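Local coordinates for DUF3829 domain-containing protein (Bacteroides thetaiotaomicron, PDB 3RH3) that is of unknown function but folds as an all-helical protein that combines a DUF6845 region with a DUF3829-like C-terminal region, at residues Ala27-Val32 and Val138-Leu143; Leu146-Glu151 and Met167-Gly172; Arg191-Met196 and Lys238-Gly243. All blocks are in the same frame, centred on the assembly; numbering follows the deposited sequence.

Interaction 1 (Ala27-Val32 and Val138-Leu143)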
loop_
_atom_site.group_PDB
_atom_site.type_symbol
_atom_site.label_atom_id
_atom_site.label_comp_id
_atom_site.label_asym_id
_atom_site.label_seq_id
_atom_site.Cartn_x
_atom_site.Cartn_y
_atom_site.Cartn_z
ATOM N N ALA A 27 -3.773 -4.838 -8.319
ATOM C CA ALA A 27 -3.060 -4.933 -9.603
ATOM C C ALA A 27 -2.958 -3.575 -10.307
ATOM O O ALA A 27 -1.896 -3.243 -10.797
ATOM C CB ALA A 27 -3.750 -5.938 -10.526
ATOM N N VAL A 28 -4.063 -2.804 -10.373
ATOM C CA VAL A 28 -4.073 -1.499 -11.048
ATOM C C VAL A 28 -3.201 -0.481 -10.265
ATOM O O VAL A 28 -2.371 0.206 -10.860
ATOM C CB VAL A 28 -5.519 -0.988 -11.280
ATOM C CG1 VAL A 28 -5.532 0.483 -11.700
ATOM C CG2 VAL A 28 -6.241 -1.849 -12.318
ATOM N N LEU A 29 -3.380 -0.409 -8.953
ATOM C CA LEU A 29 -2.637 0.499 -8.079
ATOM C C LEU A 29 -1.138 0.205 -8.077
ATOM O O LEU A 29 -0.361 1.153 -8.042
ATOM C CB LEU A 29 -3.189 0.475 -6.647
ATOM C CG LEU A 29 -4.593 1.088 -6.516
ATOM C CD1 LEU A 29 -5.072 1.065 -5.096
ATOM C CD2 LEU A 29 -4.650 2.488 -7.113
ATOM N N ARG A 30 -0.734 -1.085 -8.176
ATOM C CA ARG A 30 0.683 -1.468 -8.249
ATOM C C ARG A 30 1.283 -1.026 -9.593
ATOM O O ARG A 30 2.477 -0.761 -9.661
ATOM C CB ARG A 30 0.879 -2.983 -8.036
ATOM N N HIS A 31 0.450 -0.894 -10.643
ATOM C CA HIS A 31 0.922 -0.495 -11.964
ATOM C C HIS A 31 0.939 1.025 -12.165
ATOM O O HIS A 31 1.879 1.524 -12.784
ATOM C CB HIS A 31 0.073 -1.156 -13.065
ATOM C CG HIS A 31 0.617 -0.989 -14.452
ATOM N ND1 HIS A 31 -0.030 -0.193 -15.395
ATOM C CD2 HIS A 31 1.720 -1.530 -15.023
ATOM C CE1 HIS A 31 0.697 -0.275 -16.499
ATOM N NE2 HIS A 31 1.763 -1.066 -16.327
ATOM N N VAL A 32 -0.086 1.756 -11.684
ATOM C CA VAL A 32 -0.194 3.196 -11.946
ATOM C C VAL A 32 0.321 4.086 -10.792
ATOM O O VAL A 32 0.694 5.229 -11.044
ATOM C CB VAL A 32 -1.643 3.612 -12.348
ATOM C CG1 VAL A 32 -2.167 2.754 -13.497
ATOM C CG2 VAL A 32 -2.608 3.576 -11.163
ATOM N N VAL A 138 -6.154 5.701 0.907
ATOM C CA VAL A 138 -7.597 5.809 1.165
ATOM C C VAL A 138 -8.330 4.600 0.483
ATOM O O VAL A 138 -9.155 3.969 1.141
ATOM C CB VAL A 138 -8.191 7.183 0.746
ATOM C CG1 VAL A 138 -9.713 7.201 0.882
ATOM C CG2 VAL A 138 -7.571 8.329 1.562
ATOM N N ILE A 139 -7.940 4.212 -0.748
ATOM C CA ILE A 139 -8.575 3.082 -1.458
ATOM C C ILE A 139 -8.354 1.790 -0.679
ATOM O O ILE A 139 -9.313 1.043 -0.490
ATOM C CB ILE A 139 -8.121 2.959 -2.942
ATOM C CG1 ILE A 139 -8.562 4.206 -3.754
ATOM C CG2 ILE A 139 -8.630 1.655 -3.611
ATOM C CD1 ILE A 139 -7.672 4.494 -4.972
ATOM N N PHE A 140 -7.106 1.550 -0.191
ATOM C CA PHE A 140 -6.817 0.358 0.591
ATOM C C PHE A 140 -7.554 0.411 1.931
ATOM O O PHE A 140 -8.082 -0.616 2.340
ATOM C CB PHE A 140 -5.303 0.106 0.753
ATOM C CG PHE A 140 -4.662 -0.439 -0.512
ATOM C CD1 PHE A 140 -5.077 -1.654 -1.061
ATOM C CD2 PHE A 140 -3.645 0.266 -1.159
ATOM C CE1 PHE A 140 -4.502 -2.146 -2.252
ATOM C CE2 PHE A 140 -3.058 -0.232 -2.336
ATOM C CZ PHE A 140 -3.492 -1.434 -2.878
ATOM N N ASP A 141 -7.627 1.589 2.588
ATOM C CA ASP A 141 -8.358 1.784 3.844
ATOM C C ASP A 141 -9.857 1.453 3.677
ATOM O O ASP A 141 -10.433 0.820 4.552
ATOM C CB ASP A 141 -8.210 3.225 4.361
ATOM C CG ASP A 141 -6.814 3.618 4.869
ATOM O OD1 ASP A 141 -5.993 2.711 5.127
ATOM O OD2 ASP A 141 -6.550 4.839 5.008
ATOM N N ILE A 142 -10.478 1.874 2.570
ATOM C CA ILE A 142 -11.881 1.571 2.289
ATOM C C ILE A 142 -12.075 0.059 2.168
ATOM O O ILE A 142 -12.948 -0.499 2.822
ATOM C CB ILE A 142 -12.405 2.313 1.014
ATOM C CG1 ILE A 142 -12.466 3.844 1.218
ATOM C CG2 ILE A 142 -13.788 1.780 0.527
ATOM C CD1 ILE A 142 -12.278 4.605 -0.118
ATOM N N LEU A 143 -11.226 -0.601 1.384
ATOM C CA LEU A 143 -11.384 -2.002 1.044
ATOM C C LEU A 143 -11.020 -2.958 2.143
ATOM O O LEU A 143 -11.574 -4.068 2.151
ATOM C CB LEU A 143 -10.549 -2.340 -0.202
ATOM C CG LEU A 143 -10.945 -1.672 -1.516
ATOM C CD1 LEU A 143 -9.954 -2.047 -2.614
ATOM C CD2 LEU A 143 -12.345 -2.060 -1.944
#

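Interaction 2 (Leu146-Glu151 and Met167-Gly172)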
loop_
_atom_site.group_PDB
_atom_site.type_symbol
_atom_site.label_atom_id
_atom_site.label_comp_id
_atom_site.label_asym_id
_atom_site.label_seq_id
_atom_site.Cartn_x
_atom_site.Cartn_y
_atom_site.Cartn_z
ATOM N N LEU A 146 -13.724 -4.478 4.368
ATOM C CA LEU A 146 -14.656 -5.155 3.464
ATOM C C LEU A 146 -14.079 -6.483 2.985
ATOM O O LEU A 146 -14.790 -7.493 2.983
ATOM C CB LEU A 146 -15.005 -4.251 2.277
ATOM C CG LEU A 146 -15.734 -2.950 2.649
ATOM C CD1 LEU A 146 -15.749 -1.985 1.487
ATOM C CD2 LEU A 146 -17.148 -3.219 3.151
ATOM N N THR A 147 -12.792 -6.487 2.593
ATOM C CA THR A 147 -12.059 -7.690 2.156
ATOM C C THR A 147 -11.994 -8.655 3.357
ATOM O O THR A 147 -12.195 -9.845 3.177
ATOM C CB THR A 147 -10.674 -7.279 1.595
ATOM O OG1 THR A 147 -10.879 -6.449 0.449
ATOM C CG2 THR A 147 -9.811 -8.455 1.194
ATOM N N GLU A 148 -11.786 -8.114 4.571
ATOM C CA GLU A 148 -11.719 -8.848 5.838
ATOM C C GLU A 148 -13.036 -9.592 6.122
ATOM O O GLU A 148 -13.006 -10.774 6.417
ATOM C CB GLU A 148 -11.393 -7.875 6.986
ATOM C CG GLU A 148 -10.873 -8.492 8.271
ATOM C CD GLU A 148 -10.414 -7.490 9.317
ATOM O OE1 GLU A 148 -9.741 -6.497 8.953
ATOM O OE2 GLU A 148 -10.696 -7.727 10.514
ATOM N N GLN A 149 -14.174 -8.899 6.024
ATOM C CA GLN A 149 -15.501 -9.464 6.221
ATOM C C GLN A 149 -15.761 -10.565 5.175
ATOM O O GLN A 149 -16.293 -11.620 5.524
ATOM C CB GLN A 149 -16.565 -8.353 6.137
ATOM C CG GLN A 149 -18.000 -8.800 6.442
ATOM C CD GLN A 149 -18.178 -9.363 7.839
ATOM O OE1 GLN A 149 -17.786 -8.749 8.840
ATOM N NE2 GLN A 149 -18.778 -10.546 7.933
ATOM N N ALA A 150 -15.367 -10.325 3.911
ATOM C CA ALA A 150 -15.540 -11.306 2.842
ATOM C C ALA A 150 -14.687 -12.544 3.103
ATOM O O ALA A 150 -15.178 -13.663 2.939
ATOM C CB ALA A 150 -15.192 -10.695 1.493
ATOM N N GLU A 151 -13.424 -12.351 3.550
ATOM C CA GLU A 151 -12.542 -13.466 3.866
ATOM C C GLU A 151 -13.087 -14.265 5.046
ATOM O O GLU A 151 -13.091 -15.478 4.974
ATOM C CB GLU A 151 -11.092 -13.024 4.121
ATOM C CG GLU A 151 -10.249 -12.905 2.853
ATOM C CD GLU A 151 -9.876 -14.176 2.094
ATOM O OE1 GLU A 151 -10.775 -14.992 1.775
ATOM O OE2 GLU A 151 -8.682 -14.312 1.740
HETATM N N MSE A 167 -2.447 -13.120 9.160
HETATM C CA MSE A 167 -1.396 -12.841 8.175
HETATM C C MSE A 167 -1.868 -11.822 7.158
HETATM O O MSE A 167 -1.139 -10.872 6.892
HETATM C CB MSE A 167 -0.924 -14.115 7.480
HETATM C CG MSE A 167 -0.089 -14.977 8.362
HETATM SE SE MSE A 167 0.712 -16.488 7.429
HETATM C CE MSE A 167 -0.719 -17.782 7.695
ATOM N N ARG A 168 -3.082 -12.004 6.613
ATOM C CA ARG A 168 -3.704 -11.059 5.691
ATOM C C ARG A 168 -3.770 -9.634 6.301
ATOM O O ARG A 168 -3.378 -8.683 5.638
ATOM C CB ARG A 168 -5.110 -11.522 5.295
ATOM C CG ARG A 168 -5.120 -12.675 4.330
ATOM C CD ARG A 168 -6.503 -12.879 3.717
ATOM N NE ARG A 168 -6.882 -11.843 2.742
ATOM C CZ ARG A 168 -6.430 -11.773 1.490
ATOM N NH1 ARG A 168 -5.540 -12.655 1.045
ATOM N NH2 ARG A 168 -6.853 -10.812 0.678
ATOM N N LYS A 169 -4.207 -9.490 7.541
ATOM C CA LYS A 169 -4.301 -8.156 8.169
ATOM C C LYS A 169 -2.914 -7.515 8.382
ATOM O O LYS A 169 -2.741 -6.343 8.038
ATOM C CB LYS A 169 -5.087 -8.177 9.484
ATOM C CG LYS A 169 -5.509 -6.763 9.899
ATOM C CD LYS A 169 -6.503 -6.717 11.011
ATOM C CE LYS A 169 -6.983 -5.294 11.194
ATOM N NZ LYS A 169 -8.189 -5.223 12.065
HETATM N N MSE A 170 -1.917 -8.295 8.856
HETATM C CA MSE A 170 -0.545 -7.814 9.084
HETATM C C MSE A 170 0.116 -7.400 7.787
HETATM O O MSE A 170 0.753 -6.352 7.761
HETATM C CB MSE A 170 0.291 -8.848 9.826
HETATM C CG MSE A 170 -0.175 -8.978 11.292
HETATM SE SE MSE A 170 0.986 -10.104 12.315
HETATM C CE MSE A 170 0.171 -11.779 11.934
ATOM N N SER A 171 -0.145 -8.152 6.687
ATOM C CA SER A 171 0.365 -7.850 5.359
ATOM C C SER A 171 -0.163 -6.513 4.889
ATOM O O SER A 171 0.587 -5.745 4.293
ATOM C CB SER A 171 0.000 -8.954 4.371
ATOM O OG SER A 171 0.896 -10.028 4.595
ATOM N N GLY A 172 -1.443 -6.256 5.148
ATOM C CA GLY A 172 -2.088 -4.987 4.838
ATOM C C GLY A 172 -1.462 -3.846 5.622
ATOM O O GLY A 172 -1.144 -2.799 5.057
#

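Interaction 3 (Arg191-Met196 and Lys238-Gly243)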
loop_
_atom_site.group_PDB
_atom_site.type_symbol
_atom_site.label_atom_id
_atom_site.label_comp_id
_atom_site.label_asym_id
_atom_site.label_seq_id
_atom_site.Cartn_x
_atom_site.Cartn_y
_atom_site.Cartn_z
ATOM N N ARG A 191 2.478 8.977 11.257
ATOM C CA ARG A 191 1.569 7.974 10.729
ATOM C C ARG A 191 2.296 6.619 10.668
ATOM O O ARG A 191 1.699 5.607 11.055
ATOM C CB ARG A 191 0.999 8.402 9.374
ATOM C CG ARG A 191 0.083 9.625 9.480
ATOM C CD ARG A 191 -1.288 9.318 8.965
ATOM N NE ARG A 191 -2.220 10.383 9.320
ATOM C CZ ARG A 191 -3.232 10.256 10.174
ATOM N NH1 ARG A 191 -3.474 9.088 10.760
ATOM N NH2 ARG A 191 -4.029 11.288 10.428
ATOM N N ILE A 192 3.604 6.588 10.306
ATOM C CA ILE A 192 4.340 5.316 10.355
ATOM C C ILE A 192 4.249 4.766 11.791
ATOM O O ILE A 192 3.911 3.586 11.945
ATOM C CB ILE A 192 5.810 5.377 9.863
ATOM C CG1 ILE A 192 5.904 5.650 8.356
ATOM C CG2 ILE A 192 6.604 4.101 10.232
ATOM C CD1 ILE A 192 7.214 6.372 7.962
ATOM N N ASP A 193 4.532 5.625 12.829
ATOM C CA ASP A 193 4.500 5.206 14.224
ATOM C C ASP A 193 3.126 4.655 14.617
ATOM O O ASP A 193 3.064 3.612 15.250
ATOM C CB ASP A 193 4.927 6.336 15.176
ATOM C CG ASP A 193 6.342 6.859 14.929
ATOM O OD1 ASP A 193 7.182 6.086 14.377
ATOM O OD2 ASP A 193 6.595 8.066 15.225
ATOM N N LEU A 194 2.028 5.332 14.212
ATOM C CA LEU A 194 0.683 4.865 14.509
ATOM C C LEU A 194 0.453 3.498 13.874
ATOM O O LEU A 194 -0.087 2.615 14.530
ATOM C CB LEU A 194 -0.384 5.864 14.031
ATOM C CG LEU A 194 -0.503 7.135 14.876
ATOM C CD1 LEU A 194 -1.172 8.224 14.085
ATOM C CD2 LEU A 194 -1.242 6.863 16.146
ATOM N N LYS A 195 0.902 3.306 12.639
ATOM C CA LYS A 195 0.726 2.004 11.959
ATOM C C LYS A 195 1.643 0.916 12.551
ATOM O O LYS A 195 1.258 -0.260 12.568
ATOM C CB LYS A 195 0.917 2.117 10.435
ATOM C CG LYS A 195 -0.211 2.853 9.724
ATOM C CD LYS A 195 -1.394 1.953 9.403
ATOM C CE LYS A 195 -2.607 2.782 9.033
ATOM N NZ LYS A 195 -3.618 1.996 8.284
HETATM N N MSE A 196 2.799 1.302 13.091
HETATM C CA MSE A 196 3.704 0.349 13.734
HETATM C C MSE A 196 3.089 -0.158 15.044
HETATM O O MSE A 196 3.166 -1.355 15.315
HETATM C CB MSE A 196 5.070 0.962 13.961
HETATM C CG MSE A 196 5.814 1.163 12.649
HETATM SE SE MSE A 196 6.730 -0.478 12.070
HETATM C CE MSE A 196 8.142 -0.429 13.411
ATOM N N LYS A 238 14.485 1.517 12.150
ATOM C CA LYS A 238 15.788 2.059 11.788
ATOM C C LYS A 238 15.654 3.017 10.617
ATOM O O LYS A 238 16.250 4.086 10.649
ATOM C CB LYS A 238 16.782 0.918 11.445
ATOM C CG LYS A 238 18.210 1.400 11.104
ATOM C CD LYS A 238 18.952 0.436 10.182
ATOM C CE LYS A 238 19.873 1.155 9.221
ATOM N NZ LYS A 238 19.954 0.472 7.891
ATOM N N ALA A 239 14.927 2.616 9.569
ATOM C CA ALA A 239 14.730 3.459 8.388
ATOM C C ALA A 239 14.006 4.765 8.764
ATOM O O ALA A 239 14.430 5.850 8.384
ATOM C CB ALA A 239 13.927 2.702 7.328
ATOM N N ARG A 240 12.936 4.642 9.533
ATOM C CA ARG A 240 12.084 5.740 9.973
ATOM C C ARG A 240 12.837 6.726 10.942
ATOM O O ARG A 240 12.560 7.940 10.941
ATOM C CB ARG A 240 10.797 5.144 10.622
ATOM C CG ARG A 240 10.339 5.764 11.965
ATOM C CD ARG A 240 9.414 6.860 11.640
ATOM N NE ARG A 240 8.895 7.624 12.769
ATOM C CZ ARG A 240 9.278 8.854 13.076
ATOM N NH1 ARG A 240 10.339 9.397 12.482
ATOM N NH2 ARG A 240 8.609 9.553 13.986
ATOM N N SER A 241 13.779 6.203 11.745
ATOM C CA SER A 241 14.550 7.018 12.691
ATOM C C SER A 241 15.426 8.071 12.009
ATOM O O SER A 241 15.852 9.016 12.662
ATOM C CB SER A 241 15.431 6.122 13.551
ATOM O OG SER A 241 14.632 5.638 14.618
ATOM N N LYS A 242 15.687 7.915 10.697
ATOM C CA LYS A 242 16.549 8.836 9.948
ATOM C C LYS A 242 15.814 10.137 9.651
ATOM O O LYS A 242 16.443 11.111 9.247
ATOM C CB LYS A 242 17.065 8.176 8.660
ATOM C CG LYS A 242 17.653 6.778 8.890
ATOM C CD LYS A 242 19.159 6.746 8.815
ATOM C CE LYS A 242 19.677 5.369 8.446
ATOM N NZ LYS A 242 19.419 5.037 7.013
ATOM N N GLY A 243 14.489 10.115 9.833
ATOM C CA GLY A 243 13.597 11.254 9.650
ATOM C C GLY A 243 13.341 11.626 8.206
ATOM O O GLY A 243 12.693 12.639 7.941
#

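Interaction 1 (Ala27-Val32 and Val138-Leu143)
Leu29 leads with one methyl, CD1, against two neighbouring side chains of the facing helix, Ile139 and Phe140. The meeting is purely apolar and buries 147 Å² summed over both segments. Toward the ring, Leu29 CD1 approaches obliquely and lies 3.7 Å from Phe140 CE2, with CZ equally near, so it sits by the outer bond of the ring rather than by its root. Toward the aliphatic neighbour, Leu29 CD1 reaches 3.9 Å from Ile139 CG2. That branch of Ile139, set anti to the backbone N by the first torsion (chi1 -64°, measured to CG1), is the one that comes closest.

The contact joins helix 10-32, at its C-terminal end, to the middle of helix 115-154 in the helical bundle of the all-alpha fold. Helix 79-111 adds a third wall, its Tyr89 and Leu92 packing on Leu29, and Tyr22 and Leu26 of helix 10-32 lie against Phe140.

Polar bonding stays within or outside the pair of segments. Val32 N donates to Val28 O at 2.9 Å in one helix, and Leu143 N to Ile139 O at 3.1 Å in the other. At the end of helix 10-32 the carbonyl oxygen of Val32 accepts a hydrogen bond from Arg96 NE.

Interaction 2 (Leu146-Glu151 and Met167-Gly172)
The side chains of Glu151 and Arg168 run athwart one another between two consecutive helices, 115-154 and 161-181, which form an antiparallel helical hairpin. The short segments run at 167° to each other with their axes 11.2 Å apart at closest approach.

The carboxylate and guanidinium planes stand 84° apart, almost perpendicular. Glu151 OE2 is poised over one face of the guanidinium, displaced toward its rim, and comes to 3.2 Å from Arg168 NE. Because OE2 stands above the plane, the N-H bonds are directed past it and the attraction in this salt bridge is electrostatic. Bends along both chains bring the groups together: Glu151 folds at chi2, and Arg168 turns at chi3 (72°). The aliphatic part of the glutamate packs here too, with Glu151 CG 3.5 Å from Arg168 NE. Arg168 NH1 has a second, long and weak ion pair with the C-terminal carboxylate of Ile264.

A second, looser pair is formed by Glu148 and Lys169. Each side chain leaves its helix with CG anti to the backbone N and then runs extended, and the two cross at a slant. Glu148 OE1 lies beside the last methylenes of Lys169, with Lys169 NZ at 3.7 Å in a long salt bridge.

Beside the Arg168 guanidinium lies Thr147, turned with its hydroxyl back to its own helix, where OG1 hydrogen-bonds to Leu143 O. Its methyl faces across instead: Thr147 CG2 meets the edge of the Arg168 guanidinium, in its plane, 3.8 Å from NH2.

Interaction 3 (Arg191-Met196 and Lys238-Gly243)
Arg240 holds Asp193 in a two-pronged salt bridge at the last turn of helix 216-240, and the residues before and after it look elsewhere. Lys238 comes first; its NZ turns to Glu249 in a salt bridge. Ala239 faces the same way, packing on Glu249 and Met253 of helix 247-257.

Next comes Arg240, whose side chain takes an unusual course, with chi1 (134°) away from the staggered values and a bend at chi2, to bring its guanidinium side-on to the carboxylate. Arg240 NE donates to Asp193 OD1 at 2.8 Å with an N-H...O angle of 168°, and Arg240 NH2 donates to Asp193 OD2 at 2.8 Å, almost as straight. Each oxygen is met on its syn side, and with the carboxylate and guanidinium planes 21° apart the groups meet edge to edge with a modest tilt. Two bonds to two separate oxygens fix the rotation of both groups. Nearer the backbone, Arg240 CD lies 4.2 Å from CG2 of Ile192, a buried side chain that also packs on Met187, Ile177 and Leu180.

Helices 189-207 and 216-240 follow one another in the chain, and the bridge pins the first turns of one to the end of the other, at the far end of this helical hairpin from its connecting loop. A methionine in place of Arg240 would probably leave the Asp193 carboxylate without its two N-H donors and let it turn.

From Arg240 to Gly243 the chain makes a type I beta turn, closed by Gly243 N donating to Arg240 O at 3.1 Å. Ser241 OG reaches back to Gln237 O, and Lys242 NZ joins Lys238 at Glu249. Gly243 leaves the helical backbone conformation with positive phi.

Overall arrangement
Followed from the N terminus, the chain leaves helix 10-32, runs through helices 35-46 and 79-111, and returns on helix 115-154, where interaction 1 closes a loop of 105 intervening residues. Further along that same helix begins interaction 2, a short closure across the turn into helix 161-181 that links the DUF6845 range to the DUF3829-like C-terminal range. Interaction 3 then closes the hairpin of helices 189-207 and 216-240, wholly within the latter range. The three loops follow in series, neither nesting nor crossing. Interactions 1 and 3 also touch, with Asp141 OD1 packing 4.0 Å from Lys195 NZ, although their centres are about 22 Å apart.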